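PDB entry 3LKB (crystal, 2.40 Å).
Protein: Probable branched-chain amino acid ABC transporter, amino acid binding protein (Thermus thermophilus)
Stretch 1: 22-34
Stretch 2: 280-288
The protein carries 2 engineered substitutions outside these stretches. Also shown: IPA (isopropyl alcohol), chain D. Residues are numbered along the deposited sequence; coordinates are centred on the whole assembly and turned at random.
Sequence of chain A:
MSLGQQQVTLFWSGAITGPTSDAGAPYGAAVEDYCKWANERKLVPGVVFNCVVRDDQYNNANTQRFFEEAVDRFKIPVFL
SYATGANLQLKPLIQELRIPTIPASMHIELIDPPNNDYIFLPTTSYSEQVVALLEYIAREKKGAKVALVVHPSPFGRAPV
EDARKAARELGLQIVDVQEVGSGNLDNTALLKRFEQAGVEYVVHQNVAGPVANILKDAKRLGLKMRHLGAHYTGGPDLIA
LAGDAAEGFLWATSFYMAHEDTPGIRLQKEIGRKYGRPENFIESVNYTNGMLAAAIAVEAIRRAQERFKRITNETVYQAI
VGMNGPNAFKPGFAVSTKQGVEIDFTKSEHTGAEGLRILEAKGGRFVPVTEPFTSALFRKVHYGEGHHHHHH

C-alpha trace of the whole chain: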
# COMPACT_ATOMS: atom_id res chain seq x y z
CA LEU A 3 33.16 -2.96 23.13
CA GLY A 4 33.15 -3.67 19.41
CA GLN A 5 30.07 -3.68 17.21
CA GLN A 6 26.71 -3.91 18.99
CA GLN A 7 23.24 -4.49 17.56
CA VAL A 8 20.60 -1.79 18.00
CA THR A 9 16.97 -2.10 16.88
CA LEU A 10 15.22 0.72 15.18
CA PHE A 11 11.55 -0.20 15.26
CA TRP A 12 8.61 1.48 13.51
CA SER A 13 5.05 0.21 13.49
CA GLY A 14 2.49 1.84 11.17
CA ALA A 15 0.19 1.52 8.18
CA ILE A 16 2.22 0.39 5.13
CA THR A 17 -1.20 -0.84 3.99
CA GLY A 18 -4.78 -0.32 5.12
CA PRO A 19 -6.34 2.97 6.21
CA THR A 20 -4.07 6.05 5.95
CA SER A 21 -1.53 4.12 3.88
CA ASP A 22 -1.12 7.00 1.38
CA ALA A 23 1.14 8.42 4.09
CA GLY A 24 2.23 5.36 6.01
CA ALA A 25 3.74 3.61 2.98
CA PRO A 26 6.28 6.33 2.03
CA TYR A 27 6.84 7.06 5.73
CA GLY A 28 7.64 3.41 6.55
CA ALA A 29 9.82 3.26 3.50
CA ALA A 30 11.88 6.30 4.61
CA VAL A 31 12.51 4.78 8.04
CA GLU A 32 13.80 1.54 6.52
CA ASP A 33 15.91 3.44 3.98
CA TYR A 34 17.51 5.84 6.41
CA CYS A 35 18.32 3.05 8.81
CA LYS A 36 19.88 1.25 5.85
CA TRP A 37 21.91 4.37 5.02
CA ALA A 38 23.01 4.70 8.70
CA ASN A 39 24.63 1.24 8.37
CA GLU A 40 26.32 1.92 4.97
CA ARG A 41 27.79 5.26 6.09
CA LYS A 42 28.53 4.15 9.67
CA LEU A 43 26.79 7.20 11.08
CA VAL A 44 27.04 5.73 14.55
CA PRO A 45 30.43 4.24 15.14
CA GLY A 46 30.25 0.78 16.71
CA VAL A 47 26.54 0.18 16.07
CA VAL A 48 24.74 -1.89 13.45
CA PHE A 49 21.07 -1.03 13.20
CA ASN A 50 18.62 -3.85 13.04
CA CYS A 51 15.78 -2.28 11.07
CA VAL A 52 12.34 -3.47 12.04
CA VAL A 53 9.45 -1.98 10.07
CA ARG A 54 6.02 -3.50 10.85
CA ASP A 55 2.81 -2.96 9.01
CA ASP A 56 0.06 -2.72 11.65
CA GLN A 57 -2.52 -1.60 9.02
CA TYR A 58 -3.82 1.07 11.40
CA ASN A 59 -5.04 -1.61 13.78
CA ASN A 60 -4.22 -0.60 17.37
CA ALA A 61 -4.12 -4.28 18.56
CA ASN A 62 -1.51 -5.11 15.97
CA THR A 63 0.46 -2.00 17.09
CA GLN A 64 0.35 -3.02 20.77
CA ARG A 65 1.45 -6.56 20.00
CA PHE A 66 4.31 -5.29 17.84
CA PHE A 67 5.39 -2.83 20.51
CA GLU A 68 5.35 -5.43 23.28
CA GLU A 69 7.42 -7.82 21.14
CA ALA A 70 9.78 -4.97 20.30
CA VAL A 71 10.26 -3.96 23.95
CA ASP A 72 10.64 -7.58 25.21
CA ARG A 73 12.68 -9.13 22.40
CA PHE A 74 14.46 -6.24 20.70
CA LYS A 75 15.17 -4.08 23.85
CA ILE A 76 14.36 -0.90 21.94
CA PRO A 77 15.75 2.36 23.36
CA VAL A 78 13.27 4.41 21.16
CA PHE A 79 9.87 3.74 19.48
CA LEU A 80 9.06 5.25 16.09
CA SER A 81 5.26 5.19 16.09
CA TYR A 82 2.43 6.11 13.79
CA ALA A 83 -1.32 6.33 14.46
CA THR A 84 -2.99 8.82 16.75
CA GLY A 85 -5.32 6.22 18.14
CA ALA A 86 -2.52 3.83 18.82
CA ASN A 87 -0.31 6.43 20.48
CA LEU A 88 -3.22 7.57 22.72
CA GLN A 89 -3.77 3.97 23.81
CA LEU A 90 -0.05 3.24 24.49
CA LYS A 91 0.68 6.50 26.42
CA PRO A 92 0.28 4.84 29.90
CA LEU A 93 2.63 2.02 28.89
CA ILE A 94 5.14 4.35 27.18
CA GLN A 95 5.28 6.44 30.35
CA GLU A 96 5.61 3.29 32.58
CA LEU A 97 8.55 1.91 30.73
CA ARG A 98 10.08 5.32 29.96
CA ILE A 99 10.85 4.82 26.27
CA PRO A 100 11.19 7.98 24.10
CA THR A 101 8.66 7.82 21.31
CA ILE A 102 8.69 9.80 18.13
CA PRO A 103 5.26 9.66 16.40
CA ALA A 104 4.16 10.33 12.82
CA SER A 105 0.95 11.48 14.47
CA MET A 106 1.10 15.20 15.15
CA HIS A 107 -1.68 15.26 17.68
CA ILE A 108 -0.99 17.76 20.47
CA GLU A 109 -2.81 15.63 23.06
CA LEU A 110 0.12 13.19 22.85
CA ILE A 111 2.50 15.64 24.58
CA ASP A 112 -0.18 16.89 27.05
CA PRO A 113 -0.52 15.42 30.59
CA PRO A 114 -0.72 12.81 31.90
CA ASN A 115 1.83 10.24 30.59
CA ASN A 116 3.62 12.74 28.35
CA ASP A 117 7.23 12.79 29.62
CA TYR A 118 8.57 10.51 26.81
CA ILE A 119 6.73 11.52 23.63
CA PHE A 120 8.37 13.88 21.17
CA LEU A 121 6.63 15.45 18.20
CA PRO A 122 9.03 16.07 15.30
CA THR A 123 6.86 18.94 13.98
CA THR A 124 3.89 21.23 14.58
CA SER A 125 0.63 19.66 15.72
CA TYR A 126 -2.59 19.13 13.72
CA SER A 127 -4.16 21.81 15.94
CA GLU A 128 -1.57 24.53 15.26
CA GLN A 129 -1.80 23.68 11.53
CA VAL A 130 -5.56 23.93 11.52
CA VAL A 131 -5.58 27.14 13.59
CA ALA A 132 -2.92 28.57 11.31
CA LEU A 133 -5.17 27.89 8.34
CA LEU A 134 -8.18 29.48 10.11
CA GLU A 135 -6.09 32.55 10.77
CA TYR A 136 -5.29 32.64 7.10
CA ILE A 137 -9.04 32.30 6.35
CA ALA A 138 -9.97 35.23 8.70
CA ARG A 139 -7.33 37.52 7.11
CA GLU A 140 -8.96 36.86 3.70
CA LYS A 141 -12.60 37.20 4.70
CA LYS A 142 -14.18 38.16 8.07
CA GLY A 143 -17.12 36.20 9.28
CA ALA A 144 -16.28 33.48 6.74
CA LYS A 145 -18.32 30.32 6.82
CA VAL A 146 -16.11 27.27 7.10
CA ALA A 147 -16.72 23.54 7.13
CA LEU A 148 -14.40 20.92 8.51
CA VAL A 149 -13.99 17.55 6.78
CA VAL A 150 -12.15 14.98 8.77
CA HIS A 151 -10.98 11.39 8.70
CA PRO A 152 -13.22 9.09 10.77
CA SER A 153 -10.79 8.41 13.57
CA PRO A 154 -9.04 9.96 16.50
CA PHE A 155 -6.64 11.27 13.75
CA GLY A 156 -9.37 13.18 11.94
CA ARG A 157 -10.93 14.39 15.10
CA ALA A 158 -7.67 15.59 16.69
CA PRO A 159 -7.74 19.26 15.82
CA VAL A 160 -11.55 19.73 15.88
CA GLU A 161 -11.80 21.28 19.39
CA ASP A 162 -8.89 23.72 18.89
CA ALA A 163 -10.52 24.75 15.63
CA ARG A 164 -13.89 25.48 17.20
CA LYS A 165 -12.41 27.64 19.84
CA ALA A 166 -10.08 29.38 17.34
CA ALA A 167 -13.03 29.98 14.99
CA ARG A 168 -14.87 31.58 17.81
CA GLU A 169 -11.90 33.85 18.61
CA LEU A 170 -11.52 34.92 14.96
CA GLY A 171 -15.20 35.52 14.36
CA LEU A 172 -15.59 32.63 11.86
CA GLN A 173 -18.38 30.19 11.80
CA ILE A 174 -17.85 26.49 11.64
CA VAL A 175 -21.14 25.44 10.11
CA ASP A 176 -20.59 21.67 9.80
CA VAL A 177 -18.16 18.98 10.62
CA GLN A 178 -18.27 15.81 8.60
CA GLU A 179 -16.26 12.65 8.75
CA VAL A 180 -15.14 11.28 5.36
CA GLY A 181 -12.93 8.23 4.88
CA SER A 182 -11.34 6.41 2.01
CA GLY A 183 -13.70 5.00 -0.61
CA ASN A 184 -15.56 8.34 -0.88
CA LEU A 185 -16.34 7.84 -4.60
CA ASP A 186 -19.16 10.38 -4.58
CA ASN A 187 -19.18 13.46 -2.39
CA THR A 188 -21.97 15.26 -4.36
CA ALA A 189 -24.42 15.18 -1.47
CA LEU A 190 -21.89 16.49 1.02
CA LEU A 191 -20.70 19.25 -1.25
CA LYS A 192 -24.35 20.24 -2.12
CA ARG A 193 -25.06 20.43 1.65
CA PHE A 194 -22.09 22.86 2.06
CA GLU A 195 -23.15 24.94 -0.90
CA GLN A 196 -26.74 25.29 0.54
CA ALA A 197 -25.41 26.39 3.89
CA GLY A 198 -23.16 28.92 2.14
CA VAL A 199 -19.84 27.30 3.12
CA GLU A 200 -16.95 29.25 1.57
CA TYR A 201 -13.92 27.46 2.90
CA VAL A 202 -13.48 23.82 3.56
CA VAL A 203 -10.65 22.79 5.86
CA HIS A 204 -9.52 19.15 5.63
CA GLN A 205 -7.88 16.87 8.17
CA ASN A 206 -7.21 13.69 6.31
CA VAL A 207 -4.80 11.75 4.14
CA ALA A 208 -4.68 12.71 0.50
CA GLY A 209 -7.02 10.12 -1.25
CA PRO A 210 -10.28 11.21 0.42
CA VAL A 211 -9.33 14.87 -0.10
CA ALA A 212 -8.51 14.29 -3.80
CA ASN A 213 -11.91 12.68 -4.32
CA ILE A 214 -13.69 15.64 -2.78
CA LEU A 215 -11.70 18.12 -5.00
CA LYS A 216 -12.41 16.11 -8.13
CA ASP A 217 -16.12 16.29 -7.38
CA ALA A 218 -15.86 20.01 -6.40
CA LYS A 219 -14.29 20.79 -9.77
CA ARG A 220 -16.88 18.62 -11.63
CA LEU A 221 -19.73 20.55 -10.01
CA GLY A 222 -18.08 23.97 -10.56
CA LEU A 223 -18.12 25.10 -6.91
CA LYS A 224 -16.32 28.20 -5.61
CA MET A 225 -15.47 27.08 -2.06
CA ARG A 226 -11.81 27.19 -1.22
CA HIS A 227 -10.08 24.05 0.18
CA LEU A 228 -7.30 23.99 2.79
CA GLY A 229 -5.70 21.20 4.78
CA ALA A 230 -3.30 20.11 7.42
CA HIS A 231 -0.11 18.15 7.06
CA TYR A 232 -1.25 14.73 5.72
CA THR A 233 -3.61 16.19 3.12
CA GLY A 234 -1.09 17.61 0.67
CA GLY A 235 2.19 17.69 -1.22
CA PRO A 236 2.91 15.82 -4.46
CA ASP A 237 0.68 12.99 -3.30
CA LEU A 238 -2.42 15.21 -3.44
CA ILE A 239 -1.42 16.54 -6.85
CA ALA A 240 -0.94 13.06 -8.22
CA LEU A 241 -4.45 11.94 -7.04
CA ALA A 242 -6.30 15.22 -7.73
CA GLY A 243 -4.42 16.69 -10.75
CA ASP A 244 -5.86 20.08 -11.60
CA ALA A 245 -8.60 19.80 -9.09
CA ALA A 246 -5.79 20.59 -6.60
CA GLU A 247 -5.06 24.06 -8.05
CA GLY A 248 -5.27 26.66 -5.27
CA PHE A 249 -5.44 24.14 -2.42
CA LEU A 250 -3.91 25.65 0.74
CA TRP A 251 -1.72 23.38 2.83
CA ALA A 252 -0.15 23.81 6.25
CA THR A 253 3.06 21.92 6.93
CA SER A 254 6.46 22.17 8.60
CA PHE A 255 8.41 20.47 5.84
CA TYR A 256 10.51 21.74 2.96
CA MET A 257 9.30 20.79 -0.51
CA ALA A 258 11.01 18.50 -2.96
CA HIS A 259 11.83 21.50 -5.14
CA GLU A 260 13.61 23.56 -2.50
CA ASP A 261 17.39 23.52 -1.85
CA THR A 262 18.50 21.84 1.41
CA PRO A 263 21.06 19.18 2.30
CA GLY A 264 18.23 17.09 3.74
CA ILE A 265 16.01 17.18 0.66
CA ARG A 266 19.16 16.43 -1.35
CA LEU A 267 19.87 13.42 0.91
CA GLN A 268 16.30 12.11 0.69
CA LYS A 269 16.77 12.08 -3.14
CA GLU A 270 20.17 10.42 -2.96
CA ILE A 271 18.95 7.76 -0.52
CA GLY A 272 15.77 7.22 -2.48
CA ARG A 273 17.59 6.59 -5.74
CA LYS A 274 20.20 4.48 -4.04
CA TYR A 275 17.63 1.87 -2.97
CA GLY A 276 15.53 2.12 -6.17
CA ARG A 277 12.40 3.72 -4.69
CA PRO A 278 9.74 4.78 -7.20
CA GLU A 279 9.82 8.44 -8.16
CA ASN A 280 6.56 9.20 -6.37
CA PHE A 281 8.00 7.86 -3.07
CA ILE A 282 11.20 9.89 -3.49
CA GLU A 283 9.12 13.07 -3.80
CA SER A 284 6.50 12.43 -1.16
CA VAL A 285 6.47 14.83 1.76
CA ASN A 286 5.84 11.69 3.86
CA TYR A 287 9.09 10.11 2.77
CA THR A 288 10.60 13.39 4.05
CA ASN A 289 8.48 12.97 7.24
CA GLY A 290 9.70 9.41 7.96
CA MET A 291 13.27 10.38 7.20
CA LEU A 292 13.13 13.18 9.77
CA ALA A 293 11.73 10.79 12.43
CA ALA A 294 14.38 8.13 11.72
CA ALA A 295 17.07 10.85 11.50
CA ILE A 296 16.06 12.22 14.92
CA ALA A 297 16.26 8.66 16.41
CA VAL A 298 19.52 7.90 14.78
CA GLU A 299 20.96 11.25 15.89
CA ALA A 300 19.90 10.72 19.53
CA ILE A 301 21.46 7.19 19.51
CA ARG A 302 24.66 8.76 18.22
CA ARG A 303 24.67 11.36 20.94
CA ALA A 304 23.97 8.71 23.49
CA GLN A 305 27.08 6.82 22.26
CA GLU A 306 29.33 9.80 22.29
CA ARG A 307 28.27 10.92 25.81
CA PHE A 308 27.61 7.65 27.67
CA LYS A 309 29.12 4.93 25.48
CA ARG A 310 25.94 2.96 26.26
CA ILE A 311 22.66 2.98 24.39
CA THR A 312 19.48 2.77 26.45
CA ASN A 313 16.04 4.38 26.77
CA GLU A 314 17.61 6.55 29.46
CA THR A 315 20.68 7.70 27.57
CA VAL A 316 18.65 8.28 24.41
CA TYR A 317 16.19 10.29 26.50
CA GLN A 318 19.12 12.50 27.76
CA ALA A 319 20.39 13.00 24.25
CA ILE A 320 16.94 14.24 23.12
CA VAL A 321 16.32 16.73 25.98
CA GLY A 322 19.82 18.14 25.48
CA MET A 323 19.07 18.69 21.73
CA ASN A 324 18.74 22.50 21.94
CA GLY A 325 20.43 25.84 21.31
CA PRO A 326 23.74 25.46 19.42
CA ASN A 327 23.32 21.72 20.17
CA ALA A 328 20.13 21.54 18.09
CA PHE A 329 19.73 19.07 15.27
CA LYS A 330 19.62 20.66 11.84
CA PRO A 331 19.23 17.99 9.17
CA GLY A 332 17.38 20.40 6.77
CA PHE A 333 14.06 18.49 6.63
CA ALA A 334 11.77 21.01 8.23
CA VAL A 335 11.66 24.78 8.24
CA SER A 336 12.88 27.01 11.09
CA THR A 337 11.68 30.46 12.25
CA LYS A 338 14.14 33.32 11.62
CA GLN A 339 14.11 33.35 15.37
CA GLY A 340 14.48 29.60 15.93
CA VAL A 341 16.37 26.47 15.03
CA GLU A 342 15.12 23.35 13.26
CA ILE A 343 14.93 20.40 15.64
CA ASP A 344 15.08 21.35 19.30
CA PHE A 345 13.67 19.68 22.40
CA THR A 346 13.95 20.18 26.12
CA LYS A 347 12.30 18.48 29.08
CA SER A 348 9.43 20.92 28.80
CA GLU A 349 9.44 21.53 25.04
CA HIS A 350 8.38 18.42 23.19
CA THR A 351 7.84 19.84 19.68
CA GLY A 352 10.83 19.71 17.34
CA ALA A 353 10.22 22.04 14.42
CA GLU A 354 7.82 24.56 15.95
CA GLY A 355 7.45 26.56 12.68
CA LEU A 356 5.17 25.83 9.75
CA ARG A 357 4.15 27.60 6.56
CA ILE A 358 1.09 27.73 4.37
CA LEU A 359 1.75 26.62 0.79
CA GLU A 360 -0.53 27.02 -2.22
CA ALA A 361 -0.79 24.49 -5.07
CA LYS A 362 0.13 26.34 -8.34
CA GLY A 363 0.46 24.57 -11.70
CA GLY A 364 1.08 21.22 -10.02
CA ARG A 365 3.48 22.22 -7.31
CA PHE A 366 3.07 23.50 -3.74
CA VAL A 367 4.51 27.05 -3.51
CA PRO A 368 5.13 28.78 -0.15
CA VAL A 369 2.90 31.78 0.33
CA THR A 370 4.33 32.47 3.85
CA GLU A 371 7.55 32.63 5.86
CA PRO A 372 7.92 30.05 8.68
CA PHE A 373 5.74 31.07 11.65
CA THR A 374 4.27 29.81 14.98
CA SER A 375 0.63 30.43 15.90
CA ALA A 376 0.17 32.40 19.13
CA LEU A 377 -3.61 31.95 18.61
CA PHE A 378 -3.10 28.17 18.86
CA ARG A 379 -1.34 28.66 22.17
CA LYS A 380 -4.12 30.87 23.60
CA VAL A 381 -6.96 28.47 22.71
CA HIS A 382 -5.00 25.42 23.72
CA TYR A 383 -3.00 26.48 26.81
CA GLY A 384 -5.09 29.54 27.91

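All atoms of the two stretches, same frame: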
# COMPACT_ATOMS: atom_id res chain seq x y z
N ASP A 22 -1.72 5.97 2.27
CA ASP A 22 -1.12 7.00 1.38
C ASP A 22 0.12 7.63 2.05
O ASP A 22 1.05 8.06 1.39
CB ASP A 22 -2.14 8.14 1.05
CG ASP A 22 -3.33 7.68 0.13
OD1 ASP A 22 -3.11 6.86 -0.82
OD2 ASP A 22 -4.50 8.18 0.36
N ALA A 23 0.09 7.74 3.36
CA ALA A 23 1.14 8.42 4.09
C ALA A 23 2.03 7.37 4.77
O ALA A 23 3.25 7.48 4.76
CB ALA A 23 0.53 9.42 5.12
N GLY A 24 1.43 6.33 5.32
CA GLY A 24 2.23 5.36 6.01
C GLY A 24 3.21 4.58 5.14
O GLY A 24 4.26 4.16 5.63
N ALA A 25 2.85 4.35 3.87
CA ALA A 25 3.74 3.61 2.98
C ALA A 25 5.10 4.33 2.74
O ALA A 25 6.16 3.81 3.10
CB ALA A 25 3.03 3.25 1.65
N PRO A 26 5.05 5.57 2.22
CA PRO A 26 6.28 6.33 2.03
C PRO A 26 7.01 6.64 3.36
O PRO A 26 8.26 6.57 3.43
CB PRO A 26 5.79 7.59 1.29
CG PRO A 26 4.32 7.70 1.60
CD PRO A 26 3.88 6.27 1.64
N TYR A 27 6.26 6.90 4.41
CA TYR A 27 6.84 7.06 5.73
C TYR A 27 7.63 5.81 6.20
O TYR A 27 8.76 5.93 6.65
CB TYR A 27 5.71 7.33 6.73
CG TYR A 27 6.16 7.86 8.06
CD1 TYR A 27 5.95 9.19 8.39
CD2 TYR A 27 6.78 7.03 9.00
CE1 TYR A 27 6.34 9.71 9.63
CE2 TYR A 27 7.17 7.54 10.25
CZ TYR A 27 6.95 8.89 10.55
OH TYR A 27 7.31 9.42 11.79
N GLY A 28 7.00 4.64 6.12
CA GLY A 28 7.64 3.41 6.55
C GLY A 28 8.87 3.22 5.70
O GLY A 28 9.95 2.90 6.20
N ALA A 29 8.74 3.51 4.42
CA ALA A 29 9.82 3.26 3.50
C ALA A 29 11.05 4.12 3.87
O ALA A 29 12.20 3.66 3.83
CB ALA A 29 9.34 3.53 2.01
N ALA A 30 10.80 5.38 4.22
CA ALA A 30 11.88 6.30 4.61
C ALA A 30 12.59 5.79 5.85
O ALA A 30 13.81 5.89 5.94
CB ALA A 30 11.35 7.72 4.83
N VAL A 31 11.86 5.23 6.80
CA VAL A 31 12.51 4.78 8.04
C VAL A 31 13.50 3.64 7.68
O VAL A 31 14.64 3.61 8.11
CB VAL A 31 11.50 4.27 9.07
CG1 VAL A 31 12.21 3.64 10.21
CG2 VAL A 31 10.59 5.37 9.55
N GLU A 32 13.01 2.68 6.89
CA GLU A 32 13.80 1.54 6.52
C GLU A 32 15.02 2.01 5.74
O GLU A 32 16.12 1.57 6.01
CB GLU A 32 13.00 0.58 5.67
CG GLU A 32 13.76 -0.69 5.39
CD GLU A 32 12.90 -1.80 4.79
OE1 GLU A 32 11.72 -1.99 5.22
OE2 GLU A 32 13.43 -2.50 3.89
N ASP A 33 14.81 2.93 4.80
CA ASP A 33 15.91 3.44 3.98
C ASP A 33 17.01 4.18 4.75
O ASP A 33 18.20 3.94 4.53
CB ASP A 33 15.38 4.30 2.81
CG ASP A 33 14.68 3.45 1.78
OD1 ASP A 33 14.74 2.22 1.97
OD2 ASP A 33 14.05 3.98 0.84
N TYR A 34 16.58 5.05 5.62
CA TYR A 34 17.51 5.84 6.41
C TYR A 34 18.34 4.95 7.31
O TYR A 34 19.56 5.13 7.46
CB TYR A 34 16.73 6.84 7.24
CG TYR A 34 17.67 7.86 7.78
CD1 TYR A 34 18.11 8.85 6.94
CD2 TYR A 34 18.09 7.77 9.09
CE1 TYR A 34 19.01 9.77 7.39
CE2 TYR A 34 19.01 8.68 9.55
CZ TYR A 34 19.46 9.67 8.70
OH TYR A 34 20.39 10.56 9.16
N ASN A 280 7.60 8.61 -7.21
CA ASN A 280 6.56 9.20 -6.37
C ASN A 280 6.77 8.98 -4.86
O ASN A 280 6.22 9.75 -4.08
CB ASN A 280 5.14 8.79 -6.83
CG ASN A 280 4.77 7.39 -6.40
OD1 ASN A 280 5.28 6.42 -6.95
ND2 ASN A 280 3.89 7.28 -5.41
N PHE A 281 7.54 7.97 -4.46
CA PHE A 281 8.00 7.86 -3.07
C PHE A 281 9.07 8.89 -2.77
O PHE A 281 8.97 9.58 -1.77
CB PHE A 281 8.53 6.45 -2.72
CG PHE A 281 7.46 5.52 -2.35
CD1 PHE A 281 7.47 4.89 -1.11
CD2 PHE A 281 6.40 5.29 -3.21
CE1 PHE A 281 6.42 4.05 -0.75
CE2 PHE A 281 5.37 4.46 -2.85
CZ PHE A 281 5.37 3.85 -1.61
N ILE A 282 10.08 8.97 -3.64
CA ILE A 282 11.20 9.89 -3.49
C ILE A 282 10.65 11.30 -3.22
O ILE A 282 11.16 12.02 -2.36
CB ILE A 282 12.10 9.98 -4.77
CG1 ILE A 282 12.90 8.68 -5.10
CG2 ILE A 282 13.02 11.18 -4.70
CD1 ILE A 282 13.22 7.85 -3.95
N GLU A 283 9.60 11.70 -3.94
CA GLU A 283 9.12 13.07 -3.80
C GLU A 283 8.03 13.31 -2.76
O GLU A 283 7.59 14.44 -2.58
CB GLU A 283 8.73 13.66 -5.16
CG GLU A 283 7.69 12.92 -5.91
CD GLU A 283 7.52 13.42 -7.38
OE1 GLU A 283 6.42 13.16 -7.96
OE2 GLU A 283 8.49 14.04 -7.94
N SER A 284 7.57 12.26 -2.10
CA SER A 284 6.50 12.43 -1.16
C SER A 284 6.97 13.22 0.04
O SER A 284 8.07 13.00 0.53
CB SER A 284 6.01 11.08 -0.72
OG SER A 284 4.82 11.22 0.04
N VAL A 285 6.15 14.13 0.53
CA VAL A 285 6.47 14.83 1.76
C VAL A 285 6.49 13.85 2.92
O VAL A 285 7.18 14.07 3.91
CB VAL A 285 5.51 15.99 2.03
CG1 VAL A 285 4.15 15.47 2.60
CG2 VAL A 285 6.17 17.05 2.97
N ASN A 286 5.81 12.71 2.78
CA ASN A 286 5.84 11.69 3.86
C ASN A 286 7.10 10.81 3.94
O ASN A 286 7.51 10.34 5.01
CB ASN A 286 4.50 10.98 3.93
CG ASN A 286 3.41 11.96 4.32
OD1 ASN A 286 3.56 12.70 5.31
ND2 ASN A 286 2.38 12.07 3.52
N TYR A 287 7.75 10.64 2.81
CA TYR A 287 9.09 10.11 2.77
C TYR A 287 10.02 11.10 3.48
O TYR A 287 10.81 10.71 4.31
CB TYR A 287 9.47 9.88 1.30
CG TYR A 287 10.70 9.05 1.08
CD1 TYR A 287 10.68 7.70 1.37
CD2 TYR A 287 11.89 9.63 0.63
CE1 TYR A 287 11.78 6.92 1.18
CE2 TYR A 287 13.05 8.84 0.43
CZ TYR A 287 12.97 7.48 0.73
OH TYR A 287 14.04 6.64 0.57
N THR A 288 9.86 12.39 3.26
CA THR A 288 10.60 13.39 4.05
C THR A 288 10.28 13.26 5.56
O THR A 288 11.18 13.31 6.39
CB THR A 288 10.25 14.84 3.61
OG1 THR A 288 10.18 14.90 2.19
CG2 THR A 288 11.30 15.85 4.10
C1 IPA D . -6.97 5.29 3.16
C2 IPA D . -5.65 5.10 2.42
C3 IPA D . -5.80 4.47 1.02
O2 IPA D . -4.95 6.32 2.37

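The contact is a small, largely apolar packing of one helix against the end of one helix, a short turn and the start of the next, with touching residues at least 252 positions apart in the sequence, centred on Pro26 and Tyr287 and fixed by a single hydrogen bond across the stretches. The two sides together bury 474 Å², and the closest CA pair, Pro26 CA to Tyr287 CA at 4.8 Å, shows how little separates the backbones there.

Small side chains line the place where Tyr287 packs. Ala29 and Ala30 direct their CA-to-CB bonds toward the second stretch, and with Pro26 and Asp33 they form the hole that receives the Tyr287 side chain. Tyr287 has chi1 at -166° (t); its CA-to-CB bond points sideways, but the ring extends along the first helix. Ala30 CB lies 3.5 Å from Tyr287 CD1 and only 3.1 Å from Tyr287 O, so even a methyl group is tightly fitted here. At the ring edge, Pro26 O approaches Tyr287 CD1 to 3.4 Å while still accepting the helical bond from Ala30 N (2.9 Å from N to O). The far end of the ring carries the polar anchor: Tyr287 OH donates to Asp33 OD2 at 2.7 Å. Asp33, with chi1 at -70° (m), thus gives a buried hydroxyl a charged acceptor, and its carboxylate is also satisfied elsewhere in the structure.

Phe281 adds the second aromatic contact. Its chi1 of -84° (m) brings the ring end nearer the first helix, where Phe281 CD1 lies 4.0 Å from Pro26 CB and 3.9 Å from Ala29 CB, the latter at the ring edge. Phe281 CZ reaches Ala25 CB at 4.1 Å. These distances indicate van der Waals packing.

Pro26 suits a helix kink because its nitrogen carries no hydrogen to donate to the preceding turn. Its CA-to-CB bond points toward the second stretch, and the C-gamma endo ring places Pro26 CG 3.9 Å from Ser284 OG and 4.0 Å from Asn286 CB. Ser284 occupies the N-cap position before the helix of Val285 to Thr288; its OG accepts from Asn286 N at 3.3 Å, with an N-H...acceptor angle of 149°.

Asn286 covers the neighbouring part of the first helix. Its ND2 lies 3.6 Å from Ala23 CB, a packing contact, while Asn286 O lies 3.4 Å from Tyr27 CA, with an angle at H of 137°, as expected for a CA-H...O contact. The CA-to-CB bond of Tyr27 points away overall, yet Tyr27 CB and Tyr27 CD1 each lie 3.9 Å from Asn286 O.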